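Local coordinates for protein benzoylformate Decarboxylase (Polynucleobacter necessarius, PDB 4K9Q) that probably catalyses the decarboxylation of benzoylformate to benzaldehyde and carbon dioxide, using thiamine diphosphate held through a magnesium ion, at residues 451-456 and 517-522; 222-227 and 327-332. One frame throughout, in Å; residues are numbered along the deposited sequence.

In the fold
The two contacts lie in different domains, each with a six-stranded parallel sheet. Contact 1 joins two adjacent strands in the sheet of the C-terminal thiamine diphosphate-binding domain; all its touching residues are buried, and its first segment ends at N456, which takes no part in the pairing but binds both magnesium and the cofactor. Contact 2 (222-227 with 327-332) is a surface contact in which the end of a helix of the central domain meets a later loop, away from the annotated sites. The centres of contact 1 and contact 2 are 43 Å apart and their nearest atoms about 28 Å apart. They follow in series: contact 2 is complete before the chain enters contact 1.

Contact 1 of 2, residues 451-456 and 517-522; sequences YVVFQN and TSVIVV. With MG (magnesium ion), chain C; TPP (thiamine diphosphate), chain D.
Y451 and V519 head a parallel pairing of strands 451-455 and 517-522 that runs as far as F454 and V522, the strand axes approaching to 4.7 Å with their directions 21° apart. These are neighbouring strands of the parallel sheet in the alpha/beta domain that carries the diphosphate end of the cofactor. Five backbone hydrogen bonds alternate in direction, all 2.8 Å long, from Y451 N to S518 O down to Q455 N to V522 O; between them, I520 and V522 donate to the carbonyls of Y451 and V453, and V453 N donates to I520 O.

Side chains alternate between the two sheet faces. On one, Y451 CD1 lies 4.1 Å from V519 CG2, and the edge of its ring meets T517 through CE1 and CG2 (3.8 Å), while OH is bonded to the L404 carbonyl. An alanine here would probably leave that carbonyl without its hydroxyl partner and open a gap beside the methyl groups of T517 and V519. Further along, past V453 and V521, chi1 of Q455 (-175°) puts CG anti to the backbone N, the chain runs on extended to CD, and OE1 lies 3.8 Å from V521 CG1; helix 484-490 touches V453, Q455 and V521. On the other face V452 CG1 meets V522 CG2 at 3.9 Å; helix 352-361 covers V452 and F454, helix 501-513 covers I520, and V522 touches both.

Just past the strand end, N456 places its side chain in the metal site. D429 and E458 complete the magnesium shell with two cofactor oxygens, a water and N456 OD1, which is 2.2 Å from the ion. That water donates to F454 O, and N456 ND2 donates to cofactor O3B at 3.1 Å.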
loop_
_atom_site.group_PDB
_atom_site.type_symbol
_atom_site.label_atom_id
_atom_site.label_comp_id
_atom_site.label_asym_id
_atom_site.label_seq_id
_atom_site.Cartn_x
_atom_site.Cartn_y
_atom_site.Cartn_z
ATOM N N TYR A 451 16.774 -6.192 36.291
ATOM C CA TYR A 451 17.527 -6.385 35.064
ATOM C C TYR A 451 18.900 -6.918 35.398
ATOM O O TYR A 451 19.663 -6.264 36.103
ATOM C CB TYR A 451 17.677 -5.066 34.309
ATOM C CG TYR A 451 16.377 -4.510 33.803
ATOM C CD1 TYR A 451 15.812 -3.373 34.373
ATOM C CD2 TYR A 451 15.715 -5.121 32.742
ATOM C CE1 TYR A 451 14.619 -2.853 33.899
ATOM C CE2 TYR A 451 14.513 -4.614 32.265
ATOM C CZ TYR A 451 13.974 -3.480 32.847
ATOM O OH TYR A 451 12.790 -2.967 32.370
ATOM N N VAL A 452 19.211 -8.112 34.901
ATOM C CA VAL A 452 20.556 -8.650 35.033
ATOM C C VAL A 452 21.215 -8.534 33.669
ATOM O O VAL A 452 20.788 -9.188 32.708
ATOM C CB VAL A 452 20.559 -10.115 35.506
ATOM C CG1 VAL A 452 21.991 -10.615 35.688
ATOM C CG2 VAL A 452 19.784 -10.242 36.819
ATOM N N VAL A 453 22.234 -7.687 33.579
ATOM C CA VAL A 453 22.880 -7.412 32.300
ATOM C C VAL A 453 24.183 -8.193 32.157
ATOM O O VAL A 453 25.119 -8.017 32.941
ATOM C CB VAL A 453 23.178 -5.907 32.120
ATOM C CG1 VAL A 453 23.773 -5.642 30.727
ATOM C CG2 VAL A 453 21.934 -5.077 32.338
ATOM N N PHE A 454 24.226 -9.054 31.150
ATOM C CA PHE A 454 25.401 -9.858 30.853
ATOM C C PHE A 454 26.364 -9.068 29.981
ATOM O O PHE A 454 26.171 -8.942 28.770
ATOM C CB PHE A 454 24.973 -11.169 30.176
ATOM C CG PHE A 454 24.230 -12.102 31.099
ATOM C CD1 PHE A 454 22.949 -11.799 31.535
ATOM C CD2 PHE A 454 24.818 -13.278 31.528
ATOM C CE1 PHE A 454 22.269 -12.654 32.399
ATOM C CE2 PHE A 454 24.144 -14.148 32.378
ATOM C CZ PHE A 454 22.868 -13.833 32.817
ATOM N N GLN A 455 27.402 -8.514 30.596
ATOM C CA GLN A 455 28.273 -7.593 29.877
ATOM C C GLN A 455 29.523 -8.259 29.289
ATOM O O GLN A 455 30.518 -8.449 29.981
ATOM C CB GLN A 455 28.648 -6.395 30.758
ATOM C CG GLN A 455 29.457 -5.358 30.005
ATOM C CD GLN A 455 29.740 -4.125 30.823
ATOM O OE1 GLN A 455 30.337 -4.197 31.899
ATOM N NE2 GLN A 455 29.337 -2.981 30.308
ATOM N N ASN A 456 29.463 -8.606 27.999
ATOM C CA ASN A 456 30.638 -9.118 27.286
ATOM C C ASN A 456 31.271 -8.088 26.346
ATOM O O ASN A 456 32.208 -8.400 25.607
ATOM C CB ASN A 456 30.337 -10.445 26.551
ATOM C CG ASN A 456 29.166 -10.331 25.588
ATOM O OD1 ASN A 456 28.693 -9.237 25.320
ATOM N ND2 ASN A 456 28.696 -11.463 25.068
ATOM N N THR A 517 12.658 -1.090 40.691
ATOM C CA THR A 517 13.438 -1.510 39.533
ATOM C C THR A 517 14.930 -1.433 39.835
ATOM O O THR A 517 15.420 -0.404 40.306
ATOM C CB THR A 517 13.078 -0.640 38.314
ATOM O OG1 THR A 517 11.706 -0.862 37.982
ATOM C CG2 THR A 517 13.951 -0.981 37.099
ATOM N N SER A 518 15.634 -2.530 39.556
ATOM C CA SER A 518 17.068 -2.653 39.815
ATOM C C SER A 518 17.825 -3.066 38.552
ATOM O O SER A 518 17.287 -3.778 37.701
ATOM C CB SER A 518 17.317 -3.707 40.901
ATOM O OG SER A 518 16.804 -3.312 42.169
ATOM N N VAL A 519 19.080 -2.632 38.451
ATOM C CA VAL A 519 19.984 -3.074 37.397
ATOM C C VAL A 519 21.236 -3.678 38.028
ATOM O O VAL A 519 21.903 -3.043 38.852
ATOM C CB VAL A 519 20.368 -1.909 36.459
ATOM C CG1 VAL A 519 21.384 -2.354 35.413
ATOM C CG2 VAL A 519 19.123 -1.354 35.792
ATOM N N ILE A 520 21.534 -4.914 37.654
ATOM C CA ILE A 520 22.728 -5.603 38.127
ATOM C C ILE A 520 23.600 -5.927 36.923
ATOM O O ILE A 520 23.211 -6.712 36.064
ATOM C CB ILE A 520 22.355 -6.896 38.870
ATOM C CG1 ILE A 520 21.412 -6.563 40.030
ATOM C CG2 ILE A 520 23.610 -7.626 39.354
ATOM C CD1 ILE A 520 20.870 -7.768 40.775
ATOM N N VAL A 521 24.776 -5.313 36.856
ATOM C CA VAL A 521 25.660 -5.505 35.711
ATOM C C VAL A 521 26.697 -6.578 36.052
ATOM O O VAL A 521 27.398 -6.480 37.065
ATOM C CB VAL A 521 26.345 -4.169 35.309
ATOM C CG1 VAL A 521 27.233 -4.363 34.081
ATOM C CG2 VAL A 521 25.289 -3.076 35.072
ATOM N N VAL A 522 26.771 -7.607 35.214
ATOM C CA VAL A 522 27.674 -8.725 35.426
ATOM C C VAL A 522 28.655 -8.829 34.257
ATOM O O VAL A 522 28.269 -9.200 33.148
ATOM C CB VAL A 522 26.896 -10.050 35.540
ATOM C CG1 VAL A 522 27.837 -11.178 35.989
ATOM C CG2 VAL A 522 25.718 -9.897 36.497
HETATM MG MG MG C . 26.764 -8.591 24.518
HETATM N "N1'" TPP D . 18.613 -4.388 15.590
HETATM C "C2'" TPP D . 17.377 -4.833 16.032
HETATM C CM2 TPP D . 16.279 -3.855 16.327
HETATM N "N3'" TPP D . 17.126 -6.183 16.191
HETATM C "C4'" TPP D . 18.112 -7.098 15.918
HETATM N "N4'" TPP D . 17.859 -8.397 16.059
HETATM C "C5'" TPP D . 19.371 -6.658 15.508
HETATM C "C6'" TPP D . 19.623 -5.299 15.325
HETATM C "C7'" TPP D . 20.454 -7.662 15.206
HETATM N N3 TPP D . 21.043 -8.358 16.342
HETATM C C2 TPP D . 20.727 -9.652 16.724
HETATM S S1 TPP D . 21.558 -10.185 17.996
HETATM C C5 TPP D . 22.364 -8.789 18.105
HETATM C C4 TPP D . 22.018 -7.847 17.140
HETATM C CM4 TPP D . 22.606 -6.465 17.005
HETATM C C6 TPP D . 23.397 -8.698 19.192
HETATM C C7 TPP D . 22.862 -8.824 20.609
HETATM O O7 TPP D . 23.940 -8.454 21.438
HETATM P PA TPP D . 23.835 -8.529 23.041
HETATM O O1A TPP D . 22.489 -8.014 23.463
HETATM O O2A TPP D . 24.941 -7.743 23.669
HETATM O O3A TPP D . 23.823 -10.104 23.360
HETATM P PB TPP D . 25.036 -11.154 23.254
HETATM O O1B TPP D . 24.900 -11.822 21.924
HETATM O O2B TPP D . 24.829 -12.140 24.382
HETATM O O3B TPP D . 26.360 -10.464 23.338
HETATM O O HOH W 1 25.667 -9.773 26.225
#

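Contact 2 of 2, residues 222-227 and 327-332; sequences ERLNAP and DQREKN
Q328 and R329 take up backbone carbonyls at the end of helix 214-224. R329 N donates to R223 O at 2.9 Å, and Q328 NE2 donates to E222 O at 3.0 Å, in the carbonyl plane on a lone pair. The bend at chi2 of Q328 (69°) turns CD back toward its own backbone, and NE2 also donates to R329 O (2.8 Å); the two bonds limit rotation of the amide. R329 O has a second donor in N225 ND2, 2.8 Å away and above the carbonyl plane. N225, with positive phi (48°), is where the chain leaves the helix.

Van der Waals contacts surround these bonds. R223 CD rests against Q328, 3.6 Å from its CA, while the N225 amide lies beside the K331 methylenes, ND2 being 3.6 Å from K331 CD. The R329 chain, extended from CG to NE, passes L224 O, and L224 CD2 is 4.0 Å from R329 NE.

In the central domain, the chain turns after helix 214-224 toward strand 228-230, P227 hydrogen-bonded through its backbone to L202 of strand 201-204. Segment 327-332 follows helix 315-323, and R329 NH2 reaches S197 O just beyond helix 184-196.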
loop_
_atom_site.group_PDB
_atom_site.type_symbol
_atom_site.label_atom_id
_atom_site.label_comp_id
_atom_site.label_asym_id
_atom_site.label_seq_id
_atom_site.Cartn_x
_atom_site.Cartn_y
_atom_site.Cartn_z
ATOM N N GLU A 222 0.925 -37.054 27.423
ATOM C CA GLU A 222 0.932 -38.210 28.313
ATOM C C GLU A 222 0.070 -39.336 27.738
ATOM O O GLU A 222 0.355 -40.517 27.936
ATOM C CB GLU A 222 0.473 -37.812 29.720
ATOM C CG GLU A 222 1.514 -36.975 30.472
ATOM C CD GLU A 222 1.089 -36.575 31.873
ATOM O OE1 GLU A 222 -0.097 -36.748 32.214
ATOM O OE2 GLU A 222 1.944 -36.068 32.635
ATOM N N ARG A 223 -0.976 -38.959 27.011
ATOM C CA ARG A 223 -1.826 -39.929 26.329
ATOM C C ARG A 223 -1.027 -40.705 25.279
ATOM O O ARG A 223 -1.221 -41.906 25.098
ATOM C CB ARG A 223 -3.011 -39.211 25.670
ATOM C CG ARG A 223 -4.050 -40.148 25.044
ATOM C CD ARG A 223 -4.791 -40.915 26.120
ATOM N NE ARG A 223 -5.566 -40.034 26.989
ATOM C CZ ARG A 223 -6.837 -39.709 26.770
ATOM N NH1 ARG A 223 -7.461 -40.192 25.708
ATOM N NH2 ARG A 223 -7.482 -38.903 27.608
ATOM N N LEU A 224 -0.125 -40.015 24.588
ATOM C CA LEU A 224 0.692 -40.642 23.549
ATOM C C LEU A 224 2.016 -41.182 24.056
ATOM O O LEU A 224 2.673 -41.966 23.371
ATOM C CB LEU A 224 0.975 -39.646 22.429
ATOM C CG LEU A 224 -0.197 -39.197 21.580
ATOM C CD1 LEU A 224 0.254 -38.102 20.628
ATOM C CD2 LEU A 224 -0.765 -40.387 20.817
ATOM N N ASN A 225 2.411 -40.764 25.253
ATOM C CA ASN A 225 3.743 -41.077 25.755
ATOM C C ASN A 225 4.803 -40.765 24.704
ATOM O O ASN A 225 5.747 -41.533 24.506
ATOM C CB ASN A 225 3.832 -42.542 26.188
ATOM C CG ASN A 225 3.520 -42.733 27.658
ATOM O OD1 ASN A 225 4.023 -42.001 28.510
ATOM N ND2 ASN A 225 2.678 -43.713 27.964
ATOM N N ALA A 226 4.639 -39.628 24.032
ATOM C CA ALA A 226 5.569 -39.219 22.984
ATOM C C ALA A 226 6.523 -38.142 23.493
ATOM O O ALA A 226 6.168 -37.369 24.377
ATOM C CB ALA A 226 4.806 -38.717 21.774
ATOM N N PRO A 227 7.741 -38.096 22.934
ATOM C CA PRO A 227 8.656 -37.008 23.280
ATOM C C PRO A 227 8.078 -35.664 22.839
ATOM O O PRO A 227 7.455 -35.574 21.777
ATOM C CB PRO A 227 9.914 -37.336 22.469
ATOM C CG PRO A 227 9.422 -38.147 21.324
ATOM C CD PRO A 227 8.290 -38.966 21.878
ATOM N N ASP A 327 -6.300 -43.101 21.838
ATOM C CA ASP A 327 -6.181 -44.048 22.945
ATOM C C ASP A 327 -4.834 -43.954 23.655
ATOM O O ASP A 327 -3.810 -43.649 23.039
ATOM C CB ASP A 327 -6.405 -45.481 22.458
ATOM C CG ASP A 327 -7.867 -45.785 22.183
ATOM O OD1 ASP A 327 -8.735 -45.270 22.924
ATOM O OD2 ASP A 327 -8.145 -46.539 21.225
ATOM N N GLN A 328 -4.850 -44.228 24.954
ATOM C CA GLN A 328 -3.635 -44.262 25.755
ATOM C C GLN A 328 -2.609 -45.256 25.222
ATOM O O GLN A 328 -2.947 -46.390 24.895
ATOM C CB GLN A 328 -3.973 -44.622 27.197
ATOM C CG GLN A 328 -2.757 -44.719 28.092
ATOM C CD GLN A 328 -2.105 -43.369 28.328
ATOM O OE1 GLN A 328 -2.748 -42.428 28.803
ATOM N NE2 GLN A 328 -0.824 -43.268 27.995
ATOM N N ARG A 329 -1.353 -44.831 25.140
ATOM C CA ARG A 329 -0.263 -45.740 24.783
ATOM C C ARG A 329 0.577 -46.125 25.995
ATOM O O ARG A 329 0.607 -45.404 26.992
ATOM C CB ARG A 329 0.638 -45.109 23.732
ATOM C CG ARG A 329 -0.074 -44.747 22.462
ATOM C CD ARG A 329 0.920 -44.344 21.407
ATOM N NE ARG A 329 0.283 -44.221 20.106
ATOM C CZ ARG A 329 0.910 -44.422 18.953
ATOM N NH1 ARG A 329 2.192 -44.758 18.944
ATOM N NH2 ARG A 329 0.250 -44.287 17.811
ATOM N N GLU A 330 1.259 -47.266 25.905
ATOM C CA GLU A 330 2.162 -47.695 26.968
ATOM C C GLU A 330 3.476 -46.924 26.888
ATOM O O GLU A 330 3.849 -46.436 25.817
ATOM C CB GLU A 330 2.416 -49.203 26.893
ATOM C CG GLU A 330 1.245 -50.055 27.368
ATOM C CD GLU A 330 1.570 -51.537 27.392
ATOM O OE1 GLU A 330 2.441 -51.972 26.611
ATOM O OE2 GLU A 330 0.954 -52.267 28.198
ATOM N N LYS A 331 4.166 -46.798 28.020
ATOM C CA LYS A 331 5.465 -46.130 28.044
ATOM C C LYS A 331 6.371 -46.782 27.009
ATOM O O LYS A 331 6.437 -48.009 26.921
ATOM C CB LYS A 331 6.099 -46.195 29.436
ATOM C CG LYS A 331 5.645 -45.094 30.384
ATOM C CD LYS A 331 4.219 -45.313 30.858
ATOM C CE LYS A 331 3.688 -44.089 31.590
ATOM N NZ LYS A 331 4.576 -43.677 32.712
ATOM N N ASN A 332 7.055 -45.967 26.214
ATOM C CA ASN A 332 7.840 -46.490 25.100
ATOM C C ASN A 332 9.309 -46.076 25.144
ATOM O O ASN A 332 9.913 -45.777 24.109
ATOM C CB ASN A 332 7.212 -46.080 23.765
ATOM C CG ASN A 332 6.925 -44.595 23.690
ATOM O OD1 ASN A 332 7.295 -43.835 24.586
ATOM N ND2 ASN A 332 6.265 -44.171 22.619
HETATM O O HOH W 2 3.967 -43.135 21.338
#